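Local atomic coordinates of Bse634I restriction endonuclease (Geobacillus stearothermophilus, PDB entry 1KNV), a protein that is a type II restriction endonuclease that probably cuts DNA within a specific sequence, in a reaction that likely depends on a divalent metal ion. Residues S241-S245 against D273-L277; N214-S218 against A255-T259. All blocks are in the same frame, centred on the assembly; numbering follows the deposited sequence.

Interaction 1: residues S241-S245 against D273-L277; sequences SEPVS and DIFSL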
loop_
_atom_site.group_PDB
_atom_site.type_symbol
_atom_site.label_atom_id
_atom_site.label_comp_id
_atom_site.label_asym_id
_atom_site.label_seq_id
_atom_site.Cartn_x
_atom_site.Cartn_y
_atom_site.Cartn_z
ATOM N N SER B 241 33.674 -12.229 9.533
ATOM C CA SER B 241 34.765 -13.143 9.856
ATOM C C SER B 241 35.441 -12.725 11.167
ATOM O O SER B 241 36.361 -13.392 11.640
ATOM C CB SER B 241 35.783 -13.192 8.718
ATOM O OG SER B 241 35.288 -13.972 7.645
ATOM N N GLU B 242 34.960 -11.627 11.752
ATOM C CA GLU B 242 35.472 -11.101 13.017
ATOM C C GLU B 242 34.337 -11.117 14.032
ATOM O O GLU B 242 33.171 -11.144 13.657
ATOM C CB GLU B 242 35.943 -9.651 12.854
ATOM C CG GLU B 242 37.121 -9.455 11.917
ATOM C CD GLU B 242 38.370 -10.170 12.395
ATOM O OE1 GLU B 242 38.716 -10.040 13.590
ATOM O OE2 GLU B 242 39.016 -10.859 11.577
ATOM N N PRO B 243 34.659 -11.109 15.334
ATOM C CA PRO B 243 33.603 -11.114 16.350
ATOM C C PRO B 243 32.713 -9.900 16.106
ATOM O O PRO B 243 33.171 -8.906 15.542
ATOM C CB PRO B 243 34.385 -11.003 17.653
ATOM C CG PRO B 243 35.653 -11.746 17.343
ATOM C CD PRO B 243 35.991 -11.227 15.958
ATOM N N VAL B 244 31.452 -9.970 16.518
ATOM C CA VAL B 244 30.541 -8.852 16.298
ATOM C C VAL B 244 30.313 -8.035 17.573
ATOM O O VAL B 244 29.863 -8.561 18.600
ATOM C CB VAL B 244 29.168 -9.347 15.726
ATOM C CG1 VAL B 244 28.227 -8.173 15.489
ATOM C CG2 VAL B 244 29.389 -10.090 14.419
ATOM N N SER B 245 30.637 -6.747 17.497
ATOM C CA SER B 245 30.471 -5.847 18.631
ATOM C C SER B 245 29.013 -5.429 18.783
ATOM O O SER B 245 28.240 -5.493 17.830
ATOM C CB SER B 245 31.336 -4.599 18.452
ATOM O OG SER B 245 30.898 -3.818 17.355
ATOM N N ASP B 273 19.707 -10.832 10.830
ATOM C CA ASP B 273 20.611 -11.187 11.901
ATOM C C ASP B 273 22.027 -11.172 11.369
ATOM O O ASP B 273 22.256 -11.220 10.155
ATOM C CB ASP B 273 20.258 -12.555 12.487
ATOM C CG ASP B 273 20.738 -12.720 13.930
ATOM O OD1 ASP B 273 20.336 -13.710 14.571
ATOM O OD2 ASP B 273 21.510 -11.869 14.433
ATOM N N ILE B 274 22.977 -11.081 12.291
ATOM C CA ILE B 274 24.378 -11.029 11.937
ATOM C C ILE B 274 25.087 -12.162 12.659
ATOM O O ILE B 274 24.834 -12.421 13.836
ATOM C CB ILE B 274 24.975 -9.649 12.321
ATOM C CG1 ILE B 274 26.483 -9.641 12.091
ATOM C CG2 ILE B 274 24.611 -9.304 13.754
ATOM C CD1 ILE B 274 26.859 -9.734 10.639
ATOM N N PHE B 275 25.957 -12.851 11.932
ATOM C CA PHE B 275 26.690 -13.984 12.479
ATOM C C PHE B 275 28.180 -13.706 12.511
ATOM O O PHE B 275 28.681 -12.837 11.791
ATOM C CB PHE B 275 26.418 -15.233 11.634
ATOM C CG PHE B 275 24.972 -15.658 11.631
ATOM C CD1 PHE B 275 24.441 -16.378 12.701
ATOM C CD2 PHE B 275 24.132 -15.323 10.568
ATOM C CE1 PHE B 275 23.101 -16.759 12.710
ATOM C CE2 PHE B 275 22.796 -15.695 10.568
ATOM C CZ PHE B 275 22.277 -16.416 11.640
ATOM N N SER B 276 28.879 -14.438 13.368
ATOM C CA SER B 276 30.319 -14.313 13.498
ATOM C C SER B 276 30.876 -15.690 13.164
ATOM O O SER B 276 30.563 -16.672 13.832
ATOM C CB SER B 276 30.684 -13.921 14.924
ATOM O OG SER B 276 32.077 -13.711 15.047
ATOM N N LEU B 277 31.679 -15.771 12.115
ATOM C CA LEU B 277 32.235 -17.052 11.720
ATOM C C LEU B 277 33.712 -17.163 12.078
ATOM O O LEU B 277 34.563 -16.555 11.432
ATOM C CB LEU B 277 32.039 -17.258 10.216
ATOM C CG LEU B 277 30.592 -17.196 9.725
ATOM C CD1 LEU B 277 30.573 -17.200 8.212
ATOM C CD2 LEU B 277 29.807 -18.373 10.271
HETATM O O HOH W 1 36.096 -16.298 8.452
#

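Interaction 2: residues N214-S218 against A255-T259; sequences NILKS and AATHT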
loop_
_atom_site.group_PDB
_atom_site.type_symbol
_atom_site.label_atom_id
_atom_site.label_comp_id
_atom_site.label_asym_id
_atom_site.label_seq_id
_atom_site.Cartn_x
_atom_site.Cartn_y
_atom_site.Cartn_z
ATOM N N ASN B 214 18.172 -4.236 2.063
ATOM C CA ASN B 214 17.057 -3.398 1.625
ATOM C C ASN B 214 16.691 -3.658 0.181
ATOM O O ASN B 214 15.511 -3.727 -0.155
ATOM C CB ASN B 214 17.397 -1.922 1.794
ATOM C CG ASN B 214 17.028 -1.412 3.156
ATOM O OD1 ASN B 214 15.845 -1.353 3.500
ATOM N ND2 ASN B 214 18.033 -1.050 3.953
ATOM N N ILE B 215 17.713 -3.802 -0.664
ATOM C CA ILE B 215 17.533 -4.053 -2.099
ATOM C C ILE B 215 16.840 -5.386 -2.376
ATOM O O ILE B 215 15.857 -5.443 -3.130
ATOM C CB ILE B 215 18.892 -4.034 -2.853
ATOM C CG1 ILE B 215 19.394 -2.600 -2.975
ATOM C CG2 ILE B 215 18.737 -4.622 -4.251
ATOM C CD1 ILE B 215 18.522 -1.750 -3.890
ATOM N N LEU B 216 17.347 -6.451 -1.763
ATOM C CA LEU B 216 16.777 -7.770 -1.969
ATOM C C LEU B 216 15.408 -7.960 -1.311
ATOM O O LEU B 216 14.488 -8.503 -1.925
ATOM C CB LEU B 216 17.759 -8.837 -1.481
ATOM C CG LEU B 216 19.074 -8.878 -2.266
ATOM C CD1 LEU B 216 20.026 -9.854 -1.610
ATOM C CD2 LEU B 216 18.799 -9.276 -3.719
ATOM N N LYS B 217 15.264 -7.526 -0.064
ATOM C CA LYS B 217 13.983 -7.675 0.613
ATOM C C LYS B 217 12.864 -6.875 -0.060
ATOM O O LYS B 217 11.729 -7.342 -0.144
ATOM C CB LYS B 217 14.091 -7.266 2.083
ATOM C CG LYS B 217 14.752 -8.300 2.961
ATOM C CD LYS B 217 14.554 -7.932 4.422
ATOM C CE LYS B 217 14.952 -9.072 5.310
ATOM N NZ LYS B 217 14.473 -8.849 6.694
ATOM N N SER B 218 13.165 -5.671 -0.526
ATOM C CA SER B 218 12.131 -4.887 -1.177
ATOM C C SER B 218 11.750 -5.550 -2.505
ATOM O O SER B 218 10.581 -5.533 -2.909
ATOM C CB SER B 218 12.608 -3.452 -1.398
ATOM O OG SER B 218 13.741 -3.394 -2.247
ATOM N N ALA B 255 15.787 -0.645 10.404
ATOM C CA ALA B 255 14.585 -1.122 9.730
ATOM C C ALA B 255 14.641 -1.065 8.198
ATOM O O ALA B 255 15.127 -0.100 7.616
ATOM C CB ALA B 255 13.394 -0.325 10.221
ATOM N N ALA B 256 14.139 -2.103 7.541
ATOM C CA ALA B 256 14.105 -2.115 6.088
ATOM C C ALA B 256 13.256 -0.894 5.735
ATOM O O ALA B 256 12.111 -0.802 6.164
ATOM C CB ALA B 256 13.437 -3.398 5.605
ATOM N N THR B 257 13.805 0.045 4.970
ATOM C CA THR B 257 13.067 1.262 4.633
ATOM C C THR B 257 11.708 1.085 3.960
ATOM O O THR B 257 10.806 1.915 4.144
ATOM C CB THR B 257 13.913 2.234 3.761
ATOM O OG1 THR B 257 14.195 1.639 2.490
ATOM C CG2 THR B 257 15.216 2.573 4.452
ATOM N N HIS B 258 11.539 0.021 3.183
ATOM C CA HIS B 258 10.255 -0.173 2.522
ATOM C C HIS B 258 9.160 -0.594 3.497
ATOM O O HIS B 258 7.973 -0.556 3.162
ATOM C CB HIS B 258 10.361 -1.196 1.371
ATOM C CG HIS B 258 10.576 -2.609 1.813
ATOM N ND1 HIS B 258 11.823 -3.125 2.090
ATOM C CD2 HIS B 258 9.694 -3.615 2.049
ATOM C CE1 HIS B 258 11.702 -4.384 2.479
ATOM N NE2 HIS B 258 10.419 -4.704 2.463
ATOM N N THR B 259 9.543 -0.970 4.712
ATOM C CA THR B 259 8.552 -1.417 5.675
ATOM C C THR B 259 8.010 -0.344 6.607
ATOM O O THR B 259 7.178 -0.652 7.458
ATOM C CB THR B 259 9.089 -2.579 6.546
ATOM O OG1 THR B 259 10.140 -2.110 7.398
ATOM C CG2 THR B 259 9.622 -3.704 5.664
HETATM O O HOH W 2 17.603 0.353 6.456
HETATM O O HOH W 3 13.790 -1.485 1.784
#

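Interaction 1: residues S241-S245 against D273-L277
V244 and I274 make the tight part of this contact, their branched side chains crossing obliquely. Of the apolar atoms, V244 CG2 comes closest, 3.8 Å from I274 CG1, and the same methyl sits 4.1 Å from S276 CB. With chi1 near 180°, V244 turns CG2 anti to its carbonyl carbon, which places this methyl over the strand, while CG1 borders both branches of I274. Cutting V244 back to an alanine removes both methyls that meet I274 and would probably open a gap over it. Two residues past I274, S276 reaches back to the loop: its OG, anti to the backbone N (chi1 -176°), is 3.1 Å from E242 O and can donate to it, though this proton has another acceptor in range. The solvent side is looser: E242 and P243 are exposed and direct their CB atoms away from the strand. At the far end S241 and L277 meet backbone to backbone, with a water 2.6 Å from S241 OG and weakly bonded to L277 O. The L277 side chain is about 4 Å from that of L197, a calcium-binding residue, though this chain holds no calcium. Strand 235-240 continues through helix 246-251 into parallel edge strand 273-276, a beta-alpha-beta connection, with backbone bonds from F275 and L277 to S240. L201 adds to the V244-I274 cluster, S245 OG caps helix 246-251, and F275 packs on helix 281-291.

Interaction 2: residues N214-S218 against A255-T259
N214 and A256 bring their CA atoms to 5.5 Å, and one helical turn later those of S218 and H258 stand 6.3 Å apart, where a turn of alpha-helix faces the chain entering a short 3-10 segment. That segment is fixed at A256 O, which accepts both T259 N and T259 OG1. N214 OD1 receives T257 N at 2.9 Å, a somewhat bent bond (141° at the hydrogen) with the donor tilted 18° from the carbonyl plane. A water donates to N214 OD1 (2.7 Å), accepts from H258 N and sits at the ring edge, 2.6 Å from H258 ND1. A second water joins N214 ND2 to A255 O. The imidazole of H258 lies against the helix backbone: S218 CA stands over one face, a CH-pi contact of 3.8 Å to the centroid, while T259 CG2 covers the opposite face. K217 CB touches H258 CE1, but its extended chain carries NZ off to salt bridges with D272 and E268. The contact thus sets helix 203-227 against the loop between helix 246-251 and strand 273-276, at a subunit interface where T257 of the second subunit packs on I215 and S218.

Overall arrangement
Followed from the N terminus, the chain first meets these contacts on helix 203-227, where residues 214-218 supply half of interaction 2. It then forms strand 235-240 and passes through 241-245, the first half of interaction 1. After helix 246-251, residues 255-259 return to the long helix and close the first loop; residues 273-277 then return to 241-245 and close the second. The segments alternate, so the two closures cross rather than nest. Their centres are 21 Å apart and their nearest atoms about 7 Å, without touching. Interaction 1 belongs to the edge of the five-stranded mixed sheet, its L277 side chain near calcium-site residue L197, with no calcium bound to this chain; interaction 2 lies away from that site, beside the second subunit.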